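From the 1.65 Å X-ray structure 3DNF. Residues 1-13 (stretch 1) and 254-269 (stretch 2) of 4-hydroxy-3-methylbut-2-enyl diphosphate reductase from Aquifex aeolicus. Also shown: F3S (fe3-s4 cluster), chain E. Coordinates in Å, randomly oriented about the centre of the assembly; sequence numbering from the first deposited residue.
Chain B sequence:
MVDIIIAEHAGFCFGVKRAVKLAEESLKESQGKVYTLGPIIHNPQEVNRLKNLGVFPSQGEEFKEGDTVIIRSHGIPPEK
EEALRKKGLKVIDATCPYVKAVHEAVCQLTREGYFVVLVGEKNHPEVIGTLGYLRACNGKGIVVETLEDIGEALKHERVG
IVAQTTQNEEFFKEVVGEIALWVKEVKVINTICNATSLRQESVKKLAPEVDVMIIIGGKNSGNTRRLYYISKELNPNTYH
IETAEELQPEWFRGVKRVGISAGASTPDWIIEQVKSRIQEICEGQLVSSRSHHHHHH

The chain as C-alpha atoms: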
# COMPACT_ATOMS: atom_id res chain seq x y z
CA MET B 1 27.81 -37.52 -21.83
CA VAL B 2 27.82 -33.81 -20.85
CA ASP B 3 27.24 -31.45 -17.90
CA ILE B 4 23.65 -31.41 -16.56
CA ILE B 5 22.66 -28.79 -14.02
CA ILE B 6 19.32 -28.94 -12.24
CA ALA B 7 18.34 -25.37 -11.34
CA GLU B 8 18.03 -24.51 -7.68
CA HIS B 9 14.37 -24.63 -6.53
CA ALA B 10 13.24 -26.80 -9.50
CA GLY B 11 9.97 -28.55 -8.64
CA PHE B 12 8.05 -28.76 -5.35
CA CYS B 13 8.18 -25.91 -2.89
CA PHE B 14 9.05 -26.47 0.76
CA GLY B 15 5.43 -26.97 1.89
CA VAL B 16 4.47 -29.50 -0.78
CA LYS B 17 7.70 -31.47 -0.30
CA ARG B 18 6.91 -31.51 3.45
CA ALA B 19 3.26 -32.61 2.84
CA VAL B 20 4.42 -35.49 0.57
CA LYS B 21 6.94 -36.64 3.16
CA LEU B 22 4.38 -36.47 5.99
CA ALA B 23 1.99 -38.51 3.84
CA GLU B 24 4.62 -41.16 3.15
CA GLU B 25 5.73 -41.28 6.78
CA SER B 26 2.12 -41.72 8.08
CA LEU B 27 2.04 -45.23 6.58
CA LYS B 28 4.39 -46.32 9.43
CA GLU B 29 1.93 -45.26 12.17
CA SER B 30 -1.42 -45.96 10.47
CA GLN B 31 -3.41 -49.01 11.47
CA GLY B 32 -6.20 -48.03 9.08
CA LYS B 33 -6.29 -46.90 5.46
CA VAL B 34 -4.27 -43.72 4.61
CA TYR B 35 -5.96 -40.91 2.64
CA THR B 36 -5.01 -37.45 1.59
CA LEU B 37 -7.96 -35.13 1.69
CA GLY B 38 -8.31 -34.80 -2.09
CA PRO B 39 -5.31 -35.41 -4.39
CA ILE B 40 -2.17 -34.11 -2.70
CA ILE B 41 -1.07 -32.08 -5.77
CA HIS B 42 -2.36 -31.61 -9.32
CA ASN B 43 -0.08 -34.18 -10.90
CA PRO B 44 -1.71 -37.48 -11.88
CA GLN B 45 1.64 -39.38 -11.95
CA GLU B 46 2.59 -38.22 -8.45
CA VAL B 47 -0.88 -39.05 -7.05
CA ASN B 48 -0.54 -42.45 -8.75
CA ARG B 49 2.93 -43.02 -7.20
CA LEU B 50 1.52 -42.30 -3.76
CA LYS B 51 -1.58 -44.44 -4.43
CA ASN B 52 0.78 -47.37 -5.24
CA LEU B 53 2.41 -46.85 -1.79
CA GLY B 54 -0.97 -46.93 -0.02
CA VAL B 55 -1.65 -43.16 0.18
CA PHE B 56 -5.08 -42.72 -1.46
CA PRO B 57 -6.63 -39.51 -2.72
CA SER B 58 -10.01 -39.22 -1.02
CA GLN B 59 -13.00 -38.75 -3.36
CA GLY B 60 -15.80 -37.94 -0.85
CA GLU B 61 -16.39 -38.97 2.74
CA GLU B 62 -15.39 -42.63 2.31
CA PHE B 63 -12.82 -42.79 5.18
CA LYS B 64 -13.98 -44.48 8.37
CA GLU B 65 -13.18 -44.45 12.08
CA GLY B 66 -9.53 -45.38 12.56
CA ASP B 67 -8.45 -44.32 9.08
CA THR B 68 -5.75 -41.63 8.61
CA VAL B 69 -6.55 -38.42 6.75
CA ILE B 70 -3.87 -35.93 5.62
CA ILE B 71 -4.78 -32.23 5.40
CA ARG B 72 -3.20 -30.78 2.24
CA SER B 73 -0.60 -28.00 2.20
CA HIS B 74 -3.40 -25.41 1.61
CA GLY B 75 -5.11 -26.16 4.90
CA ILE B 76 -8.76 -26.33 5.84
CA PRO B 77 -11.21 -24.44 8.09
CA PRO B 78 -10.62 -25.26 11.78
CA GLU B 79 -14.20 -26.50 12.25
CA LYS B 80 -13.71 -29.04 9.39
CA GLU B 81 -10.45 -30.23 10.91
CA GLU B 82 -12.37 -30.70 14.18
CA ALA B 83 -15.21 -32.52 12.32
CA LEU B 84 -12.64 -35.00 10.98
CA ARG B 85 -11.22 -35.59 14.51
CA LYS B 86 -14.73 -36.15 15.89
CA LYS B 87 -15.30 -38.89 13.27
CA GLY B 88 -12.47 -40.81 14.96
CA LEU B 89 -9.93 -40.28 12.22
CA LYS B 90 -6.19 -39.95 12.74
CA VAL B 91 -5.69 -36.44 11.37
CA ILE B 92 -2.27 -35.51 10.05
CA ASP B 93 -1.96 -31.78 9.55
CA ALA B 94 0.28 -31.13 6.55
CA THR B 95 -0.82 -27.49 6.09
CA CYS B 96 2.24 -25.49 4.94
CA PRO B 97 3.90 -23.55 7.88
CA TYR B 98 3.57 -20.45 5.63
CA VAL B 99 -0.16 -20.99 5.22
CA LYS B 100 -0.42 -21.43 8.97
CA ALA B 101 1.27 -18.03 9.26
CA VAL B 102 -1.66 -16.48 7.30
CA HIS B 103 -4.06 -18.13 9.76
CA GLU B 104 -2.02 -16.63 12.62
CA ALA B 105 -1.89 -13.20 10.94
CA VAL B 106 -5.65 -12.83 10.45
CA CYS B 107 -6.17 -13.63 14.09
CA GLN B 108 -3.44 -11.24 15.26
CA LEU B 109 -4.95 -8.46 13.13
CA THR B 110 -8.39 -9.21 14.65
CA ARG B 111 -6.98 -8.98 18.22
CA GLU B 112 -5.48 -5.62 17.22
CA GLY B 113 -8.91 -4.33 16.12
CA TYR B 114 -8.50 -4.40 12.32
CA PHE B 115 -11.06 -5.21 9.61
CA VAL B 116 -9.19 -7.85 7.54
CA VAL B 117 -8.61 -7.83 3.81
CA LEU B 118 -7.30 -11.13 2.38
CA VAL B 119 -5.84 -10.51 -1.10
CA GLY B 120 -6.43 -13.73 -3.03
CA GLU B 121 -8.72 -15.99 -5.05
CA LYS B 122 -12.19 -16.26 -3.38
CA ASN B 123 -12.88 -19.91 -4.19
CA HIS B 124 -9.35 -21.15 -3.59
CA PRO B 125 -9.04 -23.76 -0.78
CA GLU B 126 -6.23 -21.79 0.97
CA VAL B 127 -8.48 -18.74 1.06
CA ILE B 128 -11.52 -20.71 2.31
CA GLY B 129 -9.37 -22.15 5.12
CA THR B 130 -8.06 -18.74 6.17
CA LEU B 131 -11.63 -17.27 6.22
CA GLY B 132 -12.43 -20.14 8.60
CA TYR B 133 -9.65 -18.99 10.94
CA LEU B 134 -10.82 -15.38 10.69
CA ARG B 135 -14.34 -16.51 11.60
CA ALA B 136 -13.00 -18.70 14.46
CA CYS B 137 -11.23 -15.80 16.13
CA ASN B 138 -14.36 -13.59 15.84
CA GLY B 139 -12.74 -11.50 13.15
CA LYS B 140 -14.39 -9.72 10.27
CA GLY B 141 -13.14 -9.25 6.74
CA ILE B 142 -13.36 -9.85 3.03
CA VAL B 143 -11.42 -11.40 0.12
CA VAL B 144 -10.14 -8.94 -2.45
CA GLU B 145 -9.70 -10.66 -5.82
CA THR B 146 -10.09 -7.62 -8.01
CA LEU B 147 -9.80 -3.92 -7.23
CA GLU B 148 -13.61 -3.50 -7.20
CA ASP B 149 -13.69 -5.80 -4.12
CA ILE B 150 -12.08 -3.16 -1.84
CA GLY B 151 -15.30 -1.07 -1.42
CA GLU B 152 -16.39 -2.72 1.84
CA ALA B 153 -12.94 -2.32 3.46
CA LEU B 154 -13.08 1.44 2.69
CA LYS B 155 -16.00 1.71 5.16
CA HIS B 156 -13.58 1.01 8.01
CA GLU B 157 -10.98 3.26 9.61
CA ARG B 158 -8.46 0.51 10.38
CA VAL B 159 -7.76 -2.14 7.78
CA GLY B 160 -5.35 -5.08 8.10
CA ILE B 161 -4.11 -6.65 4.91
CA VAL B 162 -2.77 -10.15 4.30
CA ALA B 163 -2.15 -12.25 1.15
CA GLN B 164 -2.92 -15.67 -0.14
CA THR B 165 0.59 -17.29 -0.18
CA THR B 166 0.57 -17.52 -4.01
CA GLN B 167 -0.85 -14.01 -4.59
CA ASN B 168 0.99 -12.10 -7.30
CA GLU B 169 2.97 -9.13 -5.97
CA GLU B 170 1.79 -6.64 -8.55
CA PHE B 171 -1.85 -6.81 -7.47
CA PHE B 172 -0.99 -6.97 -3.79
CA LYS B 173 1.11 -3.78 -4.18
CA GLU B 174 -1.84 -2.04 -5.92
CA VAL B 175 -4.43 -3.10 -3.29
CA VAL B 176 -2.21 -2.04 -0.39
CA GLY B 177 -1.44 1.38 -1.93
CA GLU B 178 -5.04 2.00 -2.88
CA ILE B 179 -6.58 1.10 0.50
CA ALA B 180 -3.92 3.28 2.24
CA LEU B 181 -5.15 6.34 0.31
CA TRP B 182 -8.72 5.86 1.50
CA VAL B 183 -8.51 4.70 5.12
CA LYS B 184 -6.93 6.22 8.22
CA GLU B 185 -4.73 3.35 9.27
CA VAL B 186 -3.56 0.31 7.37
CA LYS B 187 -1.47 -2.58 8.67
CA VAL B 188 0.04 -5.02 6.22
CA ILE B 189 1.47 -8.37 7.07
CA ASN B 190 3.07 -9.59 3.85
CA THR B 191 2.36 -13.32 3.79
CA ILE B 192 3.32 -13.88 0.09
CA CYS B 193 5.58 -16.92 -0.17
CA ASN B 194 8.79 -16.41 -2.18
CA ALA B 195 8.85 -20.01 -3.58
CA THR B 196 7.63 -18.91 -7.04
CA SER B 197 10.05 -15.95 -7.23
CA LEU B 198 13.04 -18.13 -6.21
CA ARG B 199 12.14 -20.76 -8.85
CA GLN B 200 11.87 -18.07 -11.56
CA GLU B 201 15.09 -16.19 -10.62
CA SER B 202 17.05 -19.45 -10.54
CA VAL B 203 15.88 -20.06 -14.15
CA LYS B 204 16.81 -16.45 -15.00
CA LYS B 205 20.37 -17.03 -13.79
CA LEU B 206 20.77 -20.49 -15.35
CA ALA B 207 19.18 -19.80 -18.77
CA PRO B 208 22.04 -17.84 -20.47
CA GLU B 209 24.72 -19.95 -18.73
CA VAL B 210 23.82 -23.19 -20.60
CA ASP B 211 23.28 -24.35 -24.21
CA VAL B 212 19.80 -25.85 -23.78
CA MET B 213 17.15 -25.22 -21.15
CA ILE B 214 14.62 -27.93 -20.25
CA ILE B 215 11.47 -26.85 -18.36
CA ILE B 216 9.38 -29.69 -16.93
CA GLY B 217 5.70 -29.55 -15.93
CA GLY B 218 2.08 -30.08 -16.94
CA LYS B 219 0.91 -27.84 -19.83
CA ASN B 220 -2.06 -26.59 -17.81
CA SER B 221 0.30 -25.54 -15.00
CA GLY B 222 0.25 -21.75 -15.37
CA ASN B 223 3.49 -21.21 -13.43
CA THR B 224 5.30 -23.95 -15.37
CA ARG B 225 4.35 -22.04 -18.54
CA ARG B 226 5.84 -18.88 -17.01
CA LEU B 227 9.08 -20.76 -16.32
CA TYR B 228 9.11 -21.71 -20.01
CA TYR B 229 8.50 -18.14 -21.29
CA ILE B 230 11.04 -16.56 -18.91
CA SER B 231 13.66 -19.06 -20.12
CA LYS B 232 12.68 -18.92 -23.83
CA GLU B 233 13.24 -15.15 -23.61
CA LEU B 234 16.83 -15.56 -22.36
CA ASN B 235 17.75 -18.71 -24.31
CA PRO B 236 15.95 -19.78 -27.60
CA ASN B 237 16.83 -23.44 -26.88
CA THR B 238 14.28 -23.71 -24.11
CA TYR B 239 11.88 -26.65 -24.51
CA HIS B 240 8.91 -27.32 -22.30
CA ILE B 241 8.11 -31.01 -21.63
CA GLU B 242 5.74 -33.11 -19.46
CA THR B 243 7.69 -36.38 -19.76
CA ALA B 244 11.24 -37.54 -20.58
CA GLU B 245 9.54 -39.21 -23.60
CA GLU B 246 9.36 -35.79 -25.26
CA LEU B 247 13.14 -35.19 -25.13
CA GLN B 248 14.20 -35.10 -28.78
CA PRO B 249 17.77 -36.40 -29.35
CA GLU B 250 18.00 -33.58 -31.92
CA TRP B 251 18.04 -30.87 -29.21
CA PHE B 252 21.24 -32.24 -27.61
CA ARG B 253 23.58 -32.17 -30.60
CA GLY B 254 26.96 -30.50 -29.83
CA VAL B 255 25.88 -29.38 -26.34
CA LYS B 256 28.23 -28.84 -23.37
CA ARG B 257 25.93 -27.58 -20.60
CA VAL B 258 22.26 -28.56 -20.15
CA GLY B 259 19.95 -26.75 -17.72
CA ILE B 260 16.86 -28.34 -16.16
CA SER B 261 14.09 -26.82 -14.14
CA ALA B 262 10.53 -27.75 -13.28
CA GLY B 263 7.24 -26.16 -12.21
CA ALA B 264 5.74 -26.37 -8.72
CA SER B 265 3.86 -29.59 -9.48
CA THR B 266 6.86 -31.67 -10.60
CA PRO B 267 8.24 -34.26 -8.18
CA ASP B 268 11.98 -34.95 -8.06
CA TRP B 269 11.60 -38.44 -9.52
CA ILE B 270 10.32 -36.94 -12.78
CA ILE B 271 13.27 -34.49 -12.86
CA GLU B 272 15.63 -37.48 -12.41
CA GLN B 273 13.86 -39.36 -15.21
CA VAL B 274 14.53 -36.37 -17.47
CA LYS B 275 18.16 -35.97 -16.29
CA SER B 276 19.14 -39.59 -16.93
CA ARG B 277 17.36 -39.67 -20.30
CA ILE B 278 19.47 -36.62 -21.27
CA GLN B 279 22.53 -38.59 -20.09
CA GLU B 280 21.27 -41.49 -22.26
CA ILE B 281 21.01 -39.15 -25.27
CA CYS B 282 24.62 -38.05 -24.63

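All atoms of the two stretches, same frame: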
# COMPACT_ATOMS: atom_id res chain seq x y z
N MET B 1 28.90 -38.51 -22.11
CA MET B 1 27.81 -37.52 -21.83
C MET B 1 28.33 -36.08 -21.66
O MET B 1 29.44 -35.76 -22.10
CB MET B 1 26.94 -37.97 -20.64
CG MET B 1 27.65 -38.82 -19.59
SD MET B 1 26.82 -40.42 -19.35
CE MET B 1 27.57 -41.41 -20.66
N VAL B 2 27.51 -35.23 -21.04
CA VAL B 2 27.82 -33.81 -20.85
C VAL B 2 27.52 -33.34 -19.42
O VAL B 2 27.28 -34.16 -18.52
CB VAL B 2 27.10 -32.91 -21.91
CG1 VAL B 2 27.55 -33.28 -23.33
CG2 VAL B 2 25.58 -32.99 -21.78
N ASP B 3 27.52 -32.02 -19.21
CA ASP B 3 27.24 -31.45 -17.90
C ASP B 3 25.76 -31.06 -17.76
O ASP B 3 25.26 -30.19 -18.48
CB ASP B 3 28.13 -30.23 -17.66
CG ASP B 3 28.61 -30.14 -16.22
OD1 ASP B 3 27.88 -30.57 -15.30
OD2 ASP B 3 29.74 -29.64 -16.01
N ILE B 4 25.07 -31.70 -16.82
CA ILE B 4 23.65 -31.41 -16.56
C ILE B 4 23.52 -30.68 -15.24
O ILE B 4 23.95 -31.19 -14.21
CB ILE B 4 22.79 -32.69 -16.48
CG1 ILE B 4 23.35 -33.82 -17.35
CG2 ILE B 4 21.32 -32.38 -16.80
CD1 ILE B 4 24.45 -34.65 -16.67
N ILE B 5 22.91 -29.50 -15.26
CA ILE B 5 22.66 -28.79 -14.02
C ILE B 5 21.17 -28.59 -13.78
O ILE B 5 20.46 -27.97 -14.58
CB ILE B 5 23.46 -27.46 -13.91
CG1 ILE B 5 23.16 -26.75 -12.58
CG2 ILE B 5 23.19 -26.56 -15.11
CD1 ILE B 5 24.23 -25.77 -12.12
N ILE B 6 20.69 -29.16 -12.68
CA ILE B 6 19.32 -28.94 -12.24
C ILE B 6 19.29 -27.63 -11.47
O ILE B 6 20.03 -27.45 -10.50
CB ILE B 6 18.79 -30.12 -11.37
CG1 ILE B 6 18.80 -31.42 -12.18
CG2 ILE B 6 17.37 -29.82 -10.85
CD1 ILE B 6 18.66 -32.67 -11.36
N ALA B 7 18.47 -26.69 -11.95
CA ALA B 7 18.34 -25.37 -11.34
C ALA B 7 17.90 -25.48 -9.89
O ALA B 7 17.08 -26.33 -9.53
CB ALA B 7 17.35 -24.51 -12.14
N GLU B 8 18.46 -24.60 -9.06
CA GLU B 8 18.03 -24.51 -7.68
C GLU B 8 16.54 -24.16 -7.61
O GLU B 8 16.05 -23.32 -8.39
CB GLU B 8 18.86 -23.48 -6.94
CG GLU B 8 18.96 -23.77 -5.47
CD GLU B 8 19.51 -22.60 -4.68
OE1 GLU B 8 20.11 -21.69 -5.30
OE2 GLU B 8 19.33 -22.58 -3.43
N HIS B 9 15.82 -24.83 -6.71
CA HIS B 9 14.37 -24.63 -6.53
C HIS B 9 13.47 -25.26 -7.62
O HIS B 9 12.25 -25.05 -7.58
CB HIS B 9 13.99 -23.15 -6.33
CG HIS B 9 14.86 -22.43 -5.34
ND1 HIS B 9 14.88 -22.76 -4.00
CD2 HIS B 9 15.75 -21.43 -5.50
CE1 HIS B 9 15.75 -21.99 -3.38
NE2 HIS B 9 16.29 -21.17 -4.27
N ALA B 10 14.05 -26.03 -8.54
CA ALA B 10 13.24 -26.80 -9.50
C ALA B 10 12.22 -27.67 -8.74
O ALA B 10 12.58 -28.34 -7.76
CB ALA B 10 14.12 -27.66 -10.43
N GLY B 11 10.96 -27.60 -9.14
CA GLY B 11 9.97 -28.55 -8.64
C GLY B 11 9.26 -28.05 -7.40
O GLY B 11 9.03 -26.84 -7.25
N PHE B 12 8.91 -29.01 -6.52
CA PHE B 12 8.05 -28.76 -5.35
C PHE B 12 8.67 -27.71 -4.44
O PHE B 12 9.87 -27.71 -4.17
CB PHE B 12 7.89 -30.02 -4.45
CG PHE B 12 7.07 -31.15 -5.04
CD1 PHE B 12 6.34 -31.00 -6.21
CD2 PHE B 12 7.03 -32.38 -4.36
CE1 PHE B 12 5.58 -32.06 -6.72
CE2 PHE B 12 6.28 -33.44 -4.85
CZ PHE B 12 5.56 -33.28 -6.04
N CYS B 13 7.82 -26.83 -3.95
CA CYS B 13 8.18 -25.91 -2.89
C CYS B 13 8.33 -26.64 -1.55
O CYS B 13 7.93 -27.81 -1.39
CB CYS B 13 7.09 -24.88 -2.73
SG CYS B 13 5.59 -25.72 -2.33
N GLY B 254 25.86 -31.46 -30.04
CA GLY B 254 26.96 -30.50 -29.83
C GLY B 254 26.80 -29.60 -28.61
O GLY B 254 27.25 -28.46 -28.61
N VAL B 255 26.14 -30.12 -27.58
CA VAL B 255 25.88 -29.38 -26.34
C VAL B 255 26.96 -29.67 -25.29
O VAL B 255 27.49 -30.78 -25.24
CB VAL B 255 24.47 -29.71 -25.78
CG1 VAL B 255 24.21 -29.01 -24.46
CG2 VAL B 255 23.39 -29.34 -26.79
N LYS B 256 27.28 -28.67 -24.47
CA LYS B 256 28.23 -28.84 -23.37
C LYS B 256 27.52 -28.77 -22.02
O LYS B 256 27.70 -29.66 -21.18
CB LYS B 256 29.33 -27.79 -23.44
CG LYS B 256 30.53 -28.10 -22.55
CD LYS B 256 31.45 -26.89 -22.41
CE LYS B 256 30.94 -25.95 -21.32
NZ LYS B 256 31.80 -24.74 -21.21
N ARG B 257 26.73 -27.72 -21.82
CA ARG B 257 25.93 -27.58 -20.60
C ARG B 257 24.43 -27.64 -20.88
O ARG B 257 23.93 -26.94 -21.76
CB ARG B 257 26.25 -26.28 -19.87
CG ARG B 257 27.66 -26.13 -19.34
CD ARG B 257 27.93 -24.66 -19.03
NE ARG B 257 27.34 -23.79 -20.05
CZ ARG B 257 28.02 -23.06 -20.93
NH1 ARG B 257 29.35 -23.05 -20.93
NH2 ARG B 257 27.36 -22.31 -21.81
N VAL B 258 23.73 -28.49 -20.12
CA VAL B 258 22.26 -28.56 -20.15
C VAL B 258 21.68 -28.07 -18.82
O VAL B 258 22.12 -28.51 -17.75
CB VAL B 258 21.74 -30.00 -20.39
CG1 VAL B 258 20.20 -30.01 -20.50
CG2 VAL B 258 22.39 -30.61 -21.63
N GLY B 259 20.71 -27.17 -18.90
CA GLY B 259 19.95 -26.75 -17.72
C GLY B 259 18.57 -27.38 -17.63
O GLY B 259 17.87 -27.53 -18.63
N ILE B 260 18.19 -27.78 -16.42
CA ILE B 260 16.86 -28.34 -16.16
C ILE B 260 16.19 -27.60 -15.01
O ILE B 260 16.77 -27.42 -13.92
CB ILE B 260 16.89 -29.85 -15.79
CG1 ILE B 260 17.54 -30.68 -16.90
CG2 ILE B 260 15.47 -30.36 -15.50
CD1 ILE B 260 17.74 -32.15 -16.51
N SER B 261 14.95 -27.18 -15.25
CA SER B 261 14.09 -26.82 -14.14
C SER B 261 12.72 -27.43 -14.30
O SER B 261 12.44 -28.12 -15.28
CB SER B 261 14.00 -25.31 -13.96
OG SER B 261 13.51 -25.02 -12.67
N ALA B 262 11.87 -27.18 -13.31
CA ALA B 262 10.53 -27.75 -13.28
C ALA B 262 9.60 -26.85 -12.52
O ALA B 262 10.04 -26.15 -11.60
CB ALA B 262 10.56 -29.13 -12.62
N GLY B 263 8.32 -26.88 -12.90
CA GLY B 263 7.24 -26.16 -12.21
C GLY B 263 6.93 -26.74 -10.82
O GLY B 263 7.50 -27.76 -10.41
N ALA B 264 6.04 -26.07 -10.11
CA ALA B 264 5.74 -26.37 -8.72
C ALA B 264 5.07 -27.73 -8.53
O ALA B 264 5.00 -28.22 -7.42
CB ALA B 264 4.86 -25.28 -8.12
N SER B 265 4.58 -28.33 -9.59
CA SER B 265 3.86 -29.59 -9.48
C SER B 265 4.68 -30.80 -9.92
O SER B 265 4.12 -31.89 -10.12
CB SER B 265 2.53 -29.51 -10.24
OG SER B 265 1.61 -28.73 -9.50
N THR B 266 5.99 -30.60 -10.11
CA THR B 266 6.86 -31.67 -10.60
C THR B 266 7.68 -32.28 -9.46
O THR B 266 8.49 -31.59 -8.82
CB THR B 266 7.78 -31.16 -11.75
OG1 THR B 266 6.95 -30.66 -12.81
CG2 THR B 266 8.68 -32.31 -12.34
N PRO B 267 7.48 -33.58 -9.20
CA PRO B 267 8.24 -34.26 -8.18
C PRO B 267 9.66 -34.53 -8.68
O PRO B 267 9.91 -34.56 -9.90
CB PRO B 267 7.49 -35.58 -7.99
CG PRO B 267 6.84 -35.83 -9.30
CD PRO B 267 6.49 -34.48 -9.83
N ASP B 268 10.58 -34.70 -7.74
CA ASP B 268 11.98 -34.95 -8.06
C ASP B 268 12.24 -36.21 -8.87
O ASP B 268 13.23 -36.27 -9.59
CB ASP B 268 12.79 -35.03 -6.77
CG ASP B 268 12.99 -33.67 -6.12
OD1 ASP B 268 12.73 -32.64 -6.78
OD2 ASP B 268 13.41 -33.65 -4.94
N TRP B 269 11.37 -37.21 -8.76
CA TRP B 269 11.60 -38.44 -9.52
C TRP B 269 11.38 -38.24 -11.01
O TRP B 269 11.99 -38.94 -11.83
CB TRP B 269 10.77 -39.62 -8.99
CG TRP B 269 9.30 -39.49 -9.13
CD1 TRP B 269 8.45 -38.98 -8.20
CD2 TRP B 269 8.49 -39.92 -10.23
NE1 TRP B 269 7.17 -39.05 -8.65
CE2 TRP B 269 7.15 -39.61 -9.89
CE3 TRP B 269 8.76 -40.52 -11.47
CZ2 TRP B 269 6.08 -39.89 -10.75
CZ3 TRP B 269 7.70 -40.79 -12.32
CH2 TRP B 269 6.37 -40.48 -11.95
FE1 F3S E . 5.03 -21.50 -0.43
FE3 F3S E . 4.05 -23.32 1.33
FE4 F3S E . 4.57 -23.80 -1.03
S1 F3S E . 3.27 -21.21 0.96
S2 F3S E . 4.64 -22.24 -2.55
S3 F3S E . 6.13 -23.33 0.39
S4 F3S E . 3.07 -24.95 0.05
O HOH W 1 14.27 -23.12 -10.86
O HOH W 2 10.21 -31.61 -6.67
O HOH W 3 5.24 -27.25 -4.96

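The most unusual feature of this contact is Gly11, whose bare backbone is wedged into the turn that follows the partner strand. Its N donates to Ala262 O (3.0 Å), and its CA lies 3.1 Å from Gly263 O, in a CA-H...O contact, and 3.4 Å from Thr266 O. An ideal CB here would sit 2.8 Å from Thr266 O, a clash, and would also jam against the preceding carbonyl, so the backbone angles themselves call for glycine.

Before this point the stretches run as parallel strands, residues 3-6 beside 257-262, inclined by 22°. The parallel ladder alternates donors and acceptors: Val258 N donates to Asp3 O (2.8 Å), Ile5 N to Val258 O (2.8 Å), Ile260 N to Ile5 O (2.9 Å) and Ala7 N to Ile260 O (2.7 Å). Ile4, Ile6, Val258 and Ile260 share one sheet face, where Ile4 CG2 packs 3.6 Å from Ile260 CD1.

A type II turn from Ala7 to Ala10 then interrupts the pairing, and water 1 links Glu8 O to Ser261 OG. Beyond Gly11, Pro267 CA lies over the Phe12 ring, 3.9 Å from its centroid, a CH-pi contact. Water 2 joins Phe12 N to Thr266 O and Asp268 OD1; water 3 joins Cys13 N to Ala264 O. Cys13 SG binds the cluster iron FE4 (2.5 Å).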